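Local atomic coordinates of putative transcriptional regulator (Clostridium difficile, PDB entry 3QI7), a protein that is of unknown function but has a periplasmic-binding-protein-like fold and is probably a lipoprotein that binds a small ligand, perhaps a sugar. Residues F159-S164 with E178-T183; T165-D170 with G231-M236; P197-N200 with D204-K207; E214-Q219 with L241-E246; M236-L241 with P264-L269. All coordinates share one frame; numbering follows the deposited sequence. Where two conformers were deposited one is given.

Interaction 1. Residues F159-S164 with E178-T183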
# COMPACT_ATOMS: atom_id res chain seq x y z
N PHE A 159 6.27 16.34 -16.25
CA PHE A 159 6.40 15.30 -15.25
C PHE A 159 7.84 14.78 -15.32
O PHE A 159 8.25 14.24 -16.36
CB PHE A 159 5.44 14.16 -15.55
CG PHE A 159 5.36 13.08 -14.50
CD1 PHE A 159 6.41 12.17 -14.28
CD2 PHE A 159 4.17 12.91 -13.76
CE1 PHE A 159 6.27 11.18 -13.35
CE2 PHE A 159 4.07 11.92 -12.80
CZ PHE A 159 5.10 11.06 -12.62
N ILE A 160 8.60 14.95 -14.23
CA ILE A 160 10.00 14.46 -14.16
C ILE A 160 10.00 13.12 -13.38
O ILE A 160 9.50 13.07 -12.26
CB ILE A 160 10.96 15.50 -13.50
CG1 ILE A 160 10.63 16.94 -13.92
CG2 ILE A 160 12.44 15.19 -13.87
CD1 ILE A 160 10.65 17.27 -15.45
N HIS A 161 10.49 12.04 -14.01
CA HIS A 161 10.60 10.70 -13.40
C HIS A 161 12.06 10.34 -13.14
O HIS A 161 12.87 10.38 -14.08
CB HIS A 161 10.01 9.67 -14.36
CG HIS A 161 9.94 8.28 -13.82
ND1 HIS A 161 11.04 7.43 -13.79
CD2 HIS A 161 8.90 7.57 -13.33
CE1 HIS A 161 10.66 6.27 -13.28
NE2 HIS A 161 9.37 6.33 -12.99
N TYR A 162 12.38 10.04 -11.87
CA TYR A 162 13.76 9.74 -11.43
C TYR A 162 13.82 8.29 -10.92
O TYR A 162 13.04 7.90 -10.06
CB TYR A 162 14.18 10.69 -10.29
CG TYR A 162 14.44 12.11 -10.68
CD1 TYR A 162 15.56 12.44 -11.40
CD2 TYR A 162 13.58 13.14 -10.29
CE1 TYR A 162 15.80 13.75 -11.77
CE2 TYR A 162 13.82 14.44 -10.64
CZ TYR A 162 14.94 14.75 -11.39
OH TYR A 162 15.18 16.06 -11.74
N ALA A 163 14.80 7.53 -11.42
CA ALA A 163 15.02 6.11 -11.11
C ALA A 163 16.37 5.73 -11.70
O ALA A 163 16.74 6.24 -12.76
CB ALA A 163 13.96 5.24 -11.79
N SER A 164 17.10 4.85 -11.03
CA SER A 164 18.36 4.30 -11.54
C SER A 164 18.09 3.21 -12.59
O SER A 164 17.01 2.66 -12.62
CB SER A 164 19.19 3.71 -10.41
OG SER A 164 18.71 2.43 -10.02
N GLU A 178 6.30 2.93 -17.80
CA GLU A 178 5.71 2.79 -19.13
C GLU A 178 4.29 3.41 -19.22
O GLU A 178 3.96 4.11 -20.19
CB GLU A 178 5.71 1.31 -19.59
CG GLU A 178 4.82 0.95 -20.81
CD GLU A 178 4.97 -0.53 -21.29
OE1 GLU A 178 4.78 -1.46 -20.48
OE2 GLU A 178 5.29 -0.75 -22.49
N MSE A 179 3.45 3.12 -18.23
CA MSE A 179 2.12 3.67 -18.22
C MSE A 179 2.12 5.16 -17.86
O MSE A 179 1.29 5.89 -18.39
CB MSE A 179 1.19 2.86 -17.31
CG MSE A 179 -0.25 3.30 -17.44
SE MSE A 179 -0.94 3.17 -19.28
CE MSE A 179 -0.92 1.23 -19.45
N ILE A 180 3.04 5.65 -17.03
CA ILE A 180 3.11 7.11 -16.82
C ILE A 180 3.41 7.80 -18.15
O ILE A 180 2.78 8.81 -18.48
CB ILE A 180 4.16 7.54 -15.79
CG1 ILE A 180 3.76 7.08 -14.41
CG2 ILE A 180 4.34 9.08 -15.75
CD1 ILE A 180 4.93 7.04 -13.40
N LYS A 181 4.36 7.24 -18.91
CA LYS A 181 4.81 7.85 -20.18
C LYS A 181 3.70 7.89 -21.22
O LYS A 181 3.51 8.90 -21.90
CB LYS A 181 6.01 7.07 -20.76
CG LYS A 181 6.70 7.73 -21.93
CD LYS A 181 7.93 6.91 -22.39
CE LYS A 181 8.69 7.63 -23.50
NZ LYS A 181 9.88 6.84 -23.98
N GLU A 182 2.97 6.79 -21.32
CA GLU A 182 1.89 6.64 -22.29
C GLU A 182 0.75 7.57 -21.91
O GLU A 182 0.21 8.33 -22.76
CB GLU A 182 1.45 5.17 -22.30
CG GLU A 182 0.31 4.77 -23.19
CD GLU A 182 0.02 3.27 -23.03
OE1 GLU A 182 0.99 2.47 -23.04
OE2 GLU A 182 -1.17 2.89 -22.84
N THR A 183 0.40 7.55 -20.63
CA THR A 183 -0.66 8.41 -20.15
C THR A 183 -0.31 9.89 -20.38
O THR A 183 -1.15 10.64 -20.91
CB THR A 183 -1.05 8.14 -18.69
OG1 THR A 183 -1.46 6.77 -18.53
CG2 THR A 183 -2.24 9.06 -18.28
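I180 of helix 171-186 lays its CG2 methyl over one face of the F159 ring, a CH-pi contact in which CG2 stands 3.8 Å from the ring centroid and 14° off the ring normal. The methyl is displaced toward the rim, nearest to F159 CE1, from which I180 CG2 lies 3.7 Å away. The other branch of the same isoleucine serves the second aromatic: I180 CD1 comes to the edge of the H161 imidazole, near its plane, 4.0 Å from H161 CD2. CD1 also reaches F159 CZ at 4.1 Å, and one branched side chain thereby bridges two rings. The isoleucine side chain runs roughly perpendicular to both aromatic side chains. Two apart on strand 159-164, F159 and H161 share a face; with CG anti to the backbone N (chi1 -173° and -175°) both rings extend in the same way to reach I180. This is the strand-to-helix packing of a beta-alpha-beta unit, in which helix 171-186 crosses over the parallel sheet before the chain returns as strand 191-196. F191 at the start of that strand also touches I180, while F159 borders S151 of helix 140-153 and F230 of strand 228-231. One turn further along helix 171-186, T183 OG1 donates to M179 O at 2.9 Å, and T183 N reaches the same carbonyl from the opposite face of its plane.

Interaction 2. Residues T165-D170 with G231-M236; sequences TDDLKD and GVNEYM
D167, its CG anti to the carbonyl carbon (chi1 -67°), sets its carboxylate against the CG2 methyl of V232, with D167 OD2 3.5 Å from V232 CG2 and the two side chains crossing obliquely. The selenomethionine M236 comes from the opposite direction and brings its terminal methyl to the same oxygen, M236 CE lying 3.6 Å from D167 OD2. The polar links of this carboxylate across the contact run through water. One water donates to D167 OD1 at 2.6 Å and accepts from N233 ND2 at 2.8 Å; a second donates to D167 OD2 at 2.7 Å and is held only weakly by N233 ND2. The carboxylate and the amide are therefore bridged twice, though D167 OD2 and N233 ND2 are themselves 4.2 Å apart. The segments are the turns that follow strands 159-164 and 228-231, neighbours in the parallel sheet of a domain in which strands and helices alternate, and each turn leads into a helix at the C-terminal ends of the strands. N233 is the N-cap of helix 234-247: its OD1 accepts from M236 N at 2.9 Å with an N-H...O angle of 167°. The same amide thus splits its two ends, OD1 to the helix and ND2 to the waters. D170 caps helix 171-186, where its OD1 accepts from I173 N. D167 N donates to S164 OG, and S164 N bonds to D167 OD2, tying the turn to its strand.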
# COMPACT_ATOMS: atom_id res chain seq x y z
N THR A 165 19.08 2.85 -13.41
CA THR A 165 18.85 1.78 -14.39
C THR A 165 18.67 0.42 -13.69
O THR A 165 17.91 -0.43 -14.20
CB THR A 165 19.90 1.78 -15.50
OG1 THR A 165 21.21 1.69 -14.95
CG2 THR A 165 19.80 3.07 -16.30
N ASP A 166 19.29 0.24 -12.51
CA ASP A 166 18.99 -0.92 -11.67
C ASP A 166 17.55 -0.93 -11.17
O ASP A 166 16.91 -2.00 -11.18
CB ASP A 166 19.93 -1.02 -10.47
CG ASP A 166 21.34 -1.51 -10.85
OD1 ASP A 166 21.59 -1.94 -11.99
OD2 ASP A 166 22.21 -1.46 -9.99
N ASP A 167 17.03 0.22 -10.73
CA ASP A 167 15.60 0.35 -10.36
C ASP A 167 14.67 -0.10 -11.49
O ASP A 167 13.65 -0.74 -11.23
CB ASP A 167 15.20 1.80 -9.99
CG ASP A 167 15.84 2.30 -8.71
OD1 ASP A 167 16.00 1.53 -7.72
OD2 ASP A 167 16.14 3.52 -8.68
N LEU A 168 15.00 0.26 -12.72
CA LEU A 168 14.21 -0.12 -13.88
C LEU A 168 14.17 -1.65 -14.18
O LEU A 168 13.40 -2.07 -15.06
CB LEU A 168 14.65 0.67 -15.12
CG LEU A 168 14.51 2.21 -15.07
CD1 LEU A 168 14.89 2.83 -16.40
CD2 LEU A 168 13.11 2.64 -14.70
N LYS A 169 15.00 -2.45 -13.49
CA LYS A 169 14.97 -3.92 -13.59
C LYS A 169 13.78 -4.49 -12.84
O LYS A 169 13.32 -5.60 -13.12
CB LYS A 169 16.25 -4.55 -12.99
CG LYS A 169 17.56 -4.12 -13.65
CD LYS A 169 18.77 -4.92 -13.09
CE LYS A 169 18.90 -4.82 -11.57
NZ LYS A 169 20.26 -5.20 -11.07
N ASP A 170 13.29 -3.74 -11.85
CA ASP A 170 12.11 -4.15 -11.08
C ASP A 170 10.87 -4.03 -11.97
O ASP A 170 10.58 -2.95 -12.47
CB ASP A 170 11.96 -3.29 -9.82
CG ASP A 170 10.66 -3.55 -9.08
OD1 ASP A 170 9.58 -3.23 -9.62
OD2 ASP A 170 10.71 -4.06 -7.94
N GLY A 231 9.88 10.32 -7.66
CA GLY A 231 10.96 9.33 -7.50
C GLY A 231 10.42 7.98 -7.04
O GLY A 231 9.21 7.84 -6.70
N VAL A 232 11.31 6.99 -6.99
CA VAL A 232 10.87 5.60 -6.91
C VAL A 232 11.19 4.90 -5.60
O VAL A 232 10.84 3.73 -5.44
CB VAL A 232 11.33 4.77 -8.14
CG1 VAL A 232 10.89 5.43 -9.46
CG2 VAL A 232 12.86 4.54 -8.12
N ASN A 233 11.78 5.63 -4.64
CA ASN A 233 12.00 5.11 -3.28
C ASN A 233 11.99 6.25 -2.23
O ASN A 233 11.97 7.46 -2.57
CB ASN A 233 13.31 4.29 -3.20
CG ASN A 233 14.53 5.07 -3.69
OD1 ASN A 233 14.81 6.17 -3.19
ND2 ASN A 233 15.23 4.53 -4.69
N GLU A 234 11.99 5.85 -0.97
CA GLU A 234 11.78 6.79 0.11
C GLU A 234 12.94 7.76 0.21
O GLU A 234 12.77 8.91 0.63
CB GLU A 234 11.63 6.05 1.44
CG GLU A 234 10.39 5.19 1.55
CD GLU A 234 10.33 4.41 2.87
OE1 GLU A 234 11.35 4.38 3.60
OE2 GLU A 234 9.26 3.85 3.17
N TYR A 235 14.14 7.30 -0.15
CA TYR A 235 15.33 8.16 -0.09
C TYR A 235 15.17 9.30 -1.12
O TYR A 235 15.39 10.47 -0.79
CB TYR A 235 16.62 7.36 -0.33
CG TYR A 235 17.87 8.21 -0.12
CD1 TYR A 235 18.40 8.40 1.15
CD2 TYR A 235 18.47 8.86 -1.19
CE1 TYR A 235 19.53 9.21 1.35
CE2 TYR A 235 19.59 9.67 -0.99
CZ TYR A 235 20.11 9.84 0.28
OH TYR A 235 21.22 10.64 0.46
N MSE A 236 14.74 8.96 -2.33
CA MSE A 236 14.42 9.98 -3.35
C MSE A 236 13.29 10.88 -2.89
O MSE A 236 13.37 12.11 -3.12
CB MSE A 236 14.04 9.34 -4.71
CG MSE A 236 15.16 8.60 -5.34
SE MSE A 236 14.79 8.34 -7.19
CE MSE A 236 16.12 6.99 -7.57
O HOH W 1 14.74 1.90 -5.50
O HOH W 2 17.74 4.39 -6.70

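Interaction 3. Residues P197-N200 with D204-K207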
# COMPACT_ATOMS: atom_id res chain seq x y z
N PRO A 197 22.06 7.78 -10.50
CA PRO A 197 23.13 6.80 -10.25
C PRO A 197 22.63 5.56 -9.48
O PRO A 197 21.85 5.68 -8.53
CB PRO A 197 24.14 7.58 -9.39
CG PRO A 197 23.90 9.02 -9.72
CD PRO A 197 22.41 9.13 -10.02
N ASN A 198 23.10 4.40 -9.91
CA ASN A 198 22.85 3.15 -9.22
C ASN A 198 23.38 3.22 -7.80
O ASN A 198 24.46 3.75 -7.56
CB ASN A 198 23.53 1.97 -9.93
CG ASN A 198 22.81 1.55 -11.17
OD1 ASN A 198 21.60 1.70 -11.29
ND2 ASN A 198 23.54 0.98 -12.10
N ILE A 199 22.61 2.69 -6.86
CA ILE A 199 23.02 2.67 -5.47
C ILE A 199 23.58 1.28 -5.19
O ILE A 199 22.83 0.32 -5.05
CB ILE A 199 21.86 3.00 -4.54
CG1 ILE A 199 21.32 4.40 -4.89
CG2 ILE A 199 22.30 2.91 -3.07
CD1 ILE A 199 20.17 4.91 -4.02
N ASN A 200 24.90 1.17 -5.19
CA ASN A 200 25.54 -0.11 -4.89
C ASN A 200 26.10 -0.19 -3.47
O ASN A 200 26.18 -1.27 -2.89
CB ASN A 200 26.63 -0.40 -5.93
CG ASN A 200 26.05 -0.63 -7.32
OD1 ASN A 200 26.47 0.00 -8.29
ND2 ASN A 200 25.05 -1.51 -7.41
N ASP A 204 26.99 5.79 -2.40
CA ASP A 204 26.25 6.20 -3.58
C ASP A 204 25.02 7.03 -3.27
O ASP A 204 24.57 7.80 -4.11
CB ASP A 204 25.85 4.96 -4.39
CG ASP A 204 27.05 4.23 -4.96
OD1 ASP A 204 28.02 4.92 -5.37
OD2 ASP A 204 27.02 2.99 -5.00
N LYS A 205 24.48 6.89 -2.05
CA LYS A 205 23.31 7.65 -1.64
C LYS A 205 23.55 9.15 -1.69
O LYS A 205 22.73 9.88 -2.26
CB LYS A 205 22.86 7.24 -0.22
CG LYS A 205 22.21 5.87 -0.17
CD LYS A 205 21.30 5.73 1.06
CE LYS A 205 20.42 4.49 0.97
NZ LYS A 205 21.25 3.25 0.90
N ASN A 206 24.64 9.64 -1.09
CA ASN A 206 24.93 11.07 -1.17
C ASN A 206 25.18 11.54 -2.62
O ASN A 206 24.91 12.70 -2.95
CB ASN A 206 26.10 11.50 -0.26
CG ASN A 206 25.67 11.77 1.19
OD1 ASN A 206 24.52 12.16 1.49
ND2 ASN A 206 26.62 11.59 2.11
N LYS A 207 25.71 10.66 -3.48
CA LYS A 207 25.87 10.96 -4.91
C LYS A 207 24.47 11.13 -5.53
O LYS A 207 24.22 12.09 -6.28
CB LYS A 207 26.68 9.87 -5.63
CG LYS A 207 28.12 9.75 -5.15
CD LYS A 207 28.88 8.68 -5.95
CE LYS A 207 30.38 8.91 -5.95
NZ LYS A 207 30.94 9.04 -4.57
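D204 reaches back from the first turn of helix 203-223 to the loop before it, where its OD2 accepts from N200 N at 2.8 Å. The N-H meets OD2 on the anti side, 20° out of the carboxylate plane, with an N-H...O angle of 148°. T201 N also donates to OD2, and two successive backbone amides thus grip one carboxylate oxygen. This is the close-packed part of the contact. The CB of D204 lies 3.7 Å from N198 O and 3.8 Å from I199 CA, so the side chain lies against the loop backbone. With CG anti to its own carbonyl carbon (chi1 -65°), D204 turns the carboxylate toward the loop. By accepting from both amides it ties the loop to the helix. The other part is looser and lies at the rim, as does the N200 side chain. I199 and K205 cross at about a right angle, and I199 CG2 stays 4.1 Å from both K205 CG and K205 NZ. The bend at chi4 turns the K205 ammonium group near this methyl, but its salt bridge is with E202. N198 points away from the helix, and its OD1 accepts from D166 N in the turn after strand 159-164. The segment 197-200 leads from strand 191-196 into helix 203-223. P197 packs on F211 and I199 on V208, both of helix 203-223, while K205 of that helix meets Y235 of helix 234-247.

Interaction 4. Residues E214-Q219 with L241-E246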
# COMPACT_ATOMS: atom_id res chain seq x y z
N GLU A 214 20.78 18.87 -8.09
CA GLU A 214 21.23 19.63 -9.25
C GLU A 214 20.27 19.48 -10.43
O GLU A 214 19.96 20.47 -11.08
CB GLU A 214 22.66 19.27 -9.64
CG GLU A 214 23.65 19.62 -8.56
CD GLU A 214 23.65 21.11 -8.22
OE1 GLU A 214 23.68 21.95 -9.15
OE2 GLU A 214 23.61 21.43 -7.01
N ASP A 215 19.76 18.27 -10.66
CA ASP A 215 18.88 18.05 -11.81
C ASP A 215 17.51 18.77 -11.65
O ASP A 215 17.01 19.44 -12.58
CB ASP A 215 18.67 16.58 -12.08
CG ASP A 215 18.12 16.33 -13.48
OD1 ASP A 215 18.93 16.42 -14.43
OD2 ASP A 215 16.90 16.11 -13.61
N ILE A 216 16.94 18.65 -10.45
CA ILE A 216 15.69 19.33 -10.12
C ILE A 216 15.81 20.83 -10.34
O ILE A 216 14.97 21.41 -11.02
CB ILE A 216 15.22 19.00 -8.68
CG1 ILE A 216 14.84 17.51 -8.59
CG2 ILE A 216 14.02 19.88 -8.26
CD1 ILE A 216 14.67 16.98 -7.21
N GLU A 217 16.85 21.46 -9.81
CA GLU A 217 17.08 22.87 -10.15
C GLU A 217 17.03 23.14 -11.66
O GLU A 217 16.42 24.10 -12.12
CB GLU A 217 18.42 23.35 -9.58
CG GLU A 217 18.40 23.42 -8.06
CD GLU A 217 19.73 23.89 -7.50
OE1 GLU A 217 20.43 24.66 -8.20
OE2 GLU A 217 20.05 23.49 -6.36
N LYS A 218 17.64 22.25 -12.44
CA LYS A 218 17.67 22.39 -13.90
C LYS A 218 16.30 22.31 -14.53
O LYS A 218 15.98 23.08 -15.46
CB LYS A 218 18.63 21.35 -14.53
CG LYS A 218 20.09 21.68 -14.22
CD LYS A 218 21.08 21.02 -15.18
CE LYS A 218 21.28 19.54 -14.88
NZ LYS A 218 22.54 19.06 -15.53
N GLN A 219 15.48 21.38 -14.02
CA GLN A 219 14.16 21.15 -14.57
C GLN A 219 13.23 22.33 -14.28
O GLN A 219 12.42 22.71 -15.14
CB GLN A 219 13.57 19.82 -14.07
CG GLN A 219 14.44 18.56 -14.35
CD GLN A 219 14.66 18.25 -15.81
OE1 GLN A 219 14.01 18.82 -16.69
NE2 GLN A 219 15.57 17.30 -16.09
N LEU A 241 10.87 16.01 -1.74
CA LEU A 241 9.96 16.79 -0.89
C LEU A 241 10.70 17.96 -0.22
O LEU A 241 10.18 19.07 -0.16
CB LEU A 241 9.33 15.88 0.14
CG LEU A 241 8.18 14.99 -0.37
CD1 LEU A 241 7.77 13.97 0.69
CD2 LEU A 241 6.98 15.82 -0.86
N THR A 242 11.89 17.70 0.29
CA THR A 242 12.72 18.76 0.86
C THR A 242 12.97 19.89 -0.13
O THR A 242 12.77 21.06 0.20
CB THR A 242 14.04 18.18 1.37
OG1 THR A 242 13.76 17.14 2.32
CG2 THR A 242 14.93 19.26 2.04
N LYS A 243 13.38 19.56 -1.35
CA LYS A 243 13.63 20.58 -2.38
C LYS A 243 12.33 21.31 -2.82
O LYS A 243 12.38 22.51 -3.16
CB LYS A 243 14.38 19.98 -3.57
CG LYS A 243 14.92 20.96 -4.58
CD LYS A 243 16.07 21.75 -4.01
CE LYS A 243 17.13 22.04 -5.02
NZ LYS A 243 18.12 22.98 -4.41
N ALA A 244 11.21 20.60 -2.81
CA ALA A 244 9.89 21.18 -3.14
C ALA A 244 9.53 22.35 -2.23
O ALA A 244 8.89 23.30 -2.67
CB ALA A 244 8.78 20.12 -3.03
N LEU A 245 9.94 22.27 -0.96
CA LEU A 245 9.69 23.37 -0.01
C LEU A 245 10.40 24.66 -0.44
O LEU A 245 9.90 25.76 -0.22
CB LEU A 245 10.07 22.97 1.43
CG LEU A 245 9.22 21.84 2.05
CD1 LEU A 245 9.55 21.65 3.53
CD2 LEU A 245 7.69 22.04 1.88
N GLU A 246 11.56 24.51 -1.07
CA GLU A 246 12.37 25.63 -1.54
C GLU A 246 11.90 26.16 -2.90
O GLU A 246 11.73 27.36 -3.09
CB GLU A 246 13.84 25.19 -1.62
CG GLU A 246 14.87 26.27 -2.00
CD GLU A 246 16.14 25.67 -2.63
OE1 GLU A 246 16.58 24.59 -2.17
OE2 GLU A 246 16.66 26.25 -3.60
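K243 of helix 234-247 and E217 of helix 203-223 are joined by a salt bridge between two helices that flank the same parallel sheet, in an alternating alpha/beta arrangement. K243 NZ donates to E217 OE2 at 2.8 Å, meeting this oxygen on its anti side, 27° out of the carboxylate plane. E246, three residues on in the same helix as the lysine, takes a second bond from this ammonium group: K243 NZ to E246 OE1, 3.2 Å, on the syn side. One lysine therefore serves two glutamates, and its charge probably eases the nearness of the two carboxylates. Kinks at chi2 and chi3 swing the lysine chain across the extended E217, and K243 CE comes within 3.6 Å of E217 CG. Deeper in, I216 and the lysine run alongside one another, pointing opposite ways; Y249 borders both. D215 faces the sheet instead: its OD2 accepts from Q219 NE2 at 3.1 Å, nearly straight at 171°, and also from Y162 OH of strand 159-164. K222 NZ donates to Q219 OE1. The aliphatic part of the lysine supplies the apolar touch, K243 CG lying 3.9 Å from I216 CG2.

Interaction 5. Residues M236-L241 with P264-L269; sequences MDEVIL and PSVMGL
E238 O of helix 234-247 touches the CG2 methyl of V266 at 4.0 Å and accepts a hydrogen bond from T242 OG1, one turn on in its own helix. V266, on the short helix 263-267, carries the apolar part of the contact, with its two methyls on different partners. Its CG1 lies 3.8 Å from L241 CB and 3.9 Å from L241 C, against the base of the leucine side chain and its backbone; its CG2 also meets E238 CG at 4.1 Å. The valine thus spans E238 and L241, residues three apart on helix 234-247, while the glutamate chain crosses it at a slant. S265 OG donates to E238 OE2 at 3.4 Å, a weak bond and the one hydrogen bond between segments 236-241 and 264-269. E238 extends to reach it: CG is anti to the backbone N (chi1 -166°) and the chain stays straight at chi2. T262 also touches E238. V239, pointing away from this contact, packs on K209 and L212 of helix 203-223. G268 is the first residue to leave helical angles, with positive phi (77°). L269 N bonds back to P264 O at 2.7 Å and G268 N weakly to S265 O, a Schellman motif. L269 then packs on M285 and I286 of helix 279-292. The arrangement is helix-to-helix packing in an alpha/beta domain, with helix 263-267 on a side of helix 234-247 other than the one carrying V239.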
# COMPACT_ATOMS: atom_id res chain seq x y z
N MSE A 236 14.74 8.96 -2.33
CA MSE A 236 14.42 9.98 -3.35
C MSE A 236 13.29 10.88 -2.89
O MSE A 236 13.37 12.11 -3.12
CB MSE A 236 14.04 9.34 -4.71
CG MSE A 236 15.16 8.60 -5.34
SE MSE A 236 14.79 8.34 -7.19
CE MSE A 236 16.12 6.99 -7.57
N ASP A 237 12.25 10.29 -2.26
CA ASP A 237 11.10 11.05 -1.81
C ASP A 237 11.55 12.16 -0.84
O ASP A 237 11.08 13.30 -0.90
CB ASP A 237 10.07 10.20 -1.05
CG ASP A 237 9.31 9.24 -1.96
OD1 ASP A 237 9.12 9.56 -3.17
OD2 ASP A 237 8.91 8.19 -1.43
N GLU A 238 12.46 11.80 0.04
CA GLU A 238 12.98 12.75 1.02
C GLU A 238 13.68 13.97 0.37
O GLU A 238 13.40 15.14 0.72
CB GLU A 238 13.94 12.03 1.99
CG GLU A 238 14.25 12.90 3.25
CD GLU A 238 15.17 12.23 4.29
OE1 GLU A 238 16.21 11.63 3.90
OE2 GLU A 238 14.87 12.31 5.51
N VAL A 239 14.59 13.68 -0.55
CA VAL A 239 15.32 14.72 -1.31
C VAL A 239 14.33 15.57 -2.10
O VAL A 239 14.40 16.81 -2.07
CB VAL A 239 16.36 14.10 -2.28
CG1 VAL A 239 16.91 15.16 -3.23
CG2 VAL A 239 17.46 13.34 -1.50
N ILE A 240 13.36 14.92 -2.77
CA ILE A 240 12.37 15.61 -3.61
C ILE A 240 11.40 16.52 -2.84
O ILE A 240 11.10 17.63 -3.29
CB ILE A 240 11.56 14.58 -4.46
CG1 ILE A 240 12.48 13.99 -5.52
CG2 ILE A 240 10.32 15.21 -5.15
CD1 ILE A 240 11.98 12.70 -6.12
N LEU A 241 10.87 16.01 -1.74
CA LEU A 241 9.96 16.79 -0.89
C LEU A 241 10.70 17.96 -0.22
O LEU A 241 10.18 19.07 -0.16
CB LEU A 241 9.33 15.88 0.14
CG LEU A 241 8.18 14.99 -0.37
CD1 LEU A 241 7.77 13.97 0.69
CD2 LEU A 241 6.98 15.82 -0.86
N PRO A 264 6.91 13.23 7.91
CA PRO A 264 7.13 13.85 9.21
C PRO A 264 8.51 14.48 9.40
O PRO A 264 8.61 15.58 9.94
CB PRO A 264 6.91 12.69 10.18
CG PRO A 264 5.96 11.80 9.45
CD PRO A 264 6.45 11.84 8.04
N SER A 265 9.55 13.81 8.93
CA SER A 265 10.88 14.42 8.98
C SER A 265 10.98 15.65 8.06
O SER A 265 11.59 16.66 8.41
CB SER A 265 11.93 13.36 8.60
OG SER A 265 12.96 13.94 7.84
N VAL A 266 10.37 15.59 6.88
CA VAL A 266 10.48 16.71 5.91
C VAL A 266 9.76 17.96 6.42
O VAL A 266 10.30 19.07 6.35
CB VAL A 266 9.99 16.26 4.51
CG1 VAL A 266 9.79 17.46 3.55
CG2 VAL A 266 11.02 15.27 3.94
N MSE A 267 8.58 17.76 6.99
CA MSE A 267 7.75 18.88 7.47
C MSE A 267 8.10 19.34 8.88
O MSE A 267 7.57 20.34 9.34
CB MSE A 267 6.28 18.54 7.40
CG MSE A 267 5.80 18.03 6.05
SE MSE A 267 6.13 19.21 4.52
CE MSE A 267 4.45 20.23 4.63
N GLY A 268 8.98 18.61 9.56
CA GLY A 268 9.36 18.95 10.94
C GLY A 268 8.29 18.54 11.95
O GLY A 268 7.99 19.29 12.86
N LEU A 269 7.70 17.38 11.77
CA LEU A 269 6.67 16.86 12.68
C LEU A 269 7.29 15.76 13.53
O LEU A 269 8.20 15.05 13.06
CB LEU A 269 5.51 16.23 11.89
CG LEU A 269 4.69 17.18 11.02
CD1 LEU A 269 3.71 16.39 10.19
CD2 LEU A 269 3.99 18.20 11.93

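How the interactions relate
All five contacts belong to the half of the molecule built on the parallel sheet 191-196, 159-164, 228-231. Interactions 1 and 2, with centres 12 Å apart, meet where Y162 O and A163 touch V232 and M236. Interaction 3 lies about 11 Å from interaction 2, centre to centre; Y235 OH probably bonds to K205 O. Strand 159-164 also reaches interaction 4, I160 CD1 lying 3.9 Å from Q219 OE1. Interactions 2, 4 and 5 all use helix 234-247: M236 is shared by 2 and 5, L241 by 4 and 5. The turns of interaction 2 lie at the C-terminal ends of the strands, the side on which periplasmic-binding-protein relatives commonly bind ligands; a site here is only inferred.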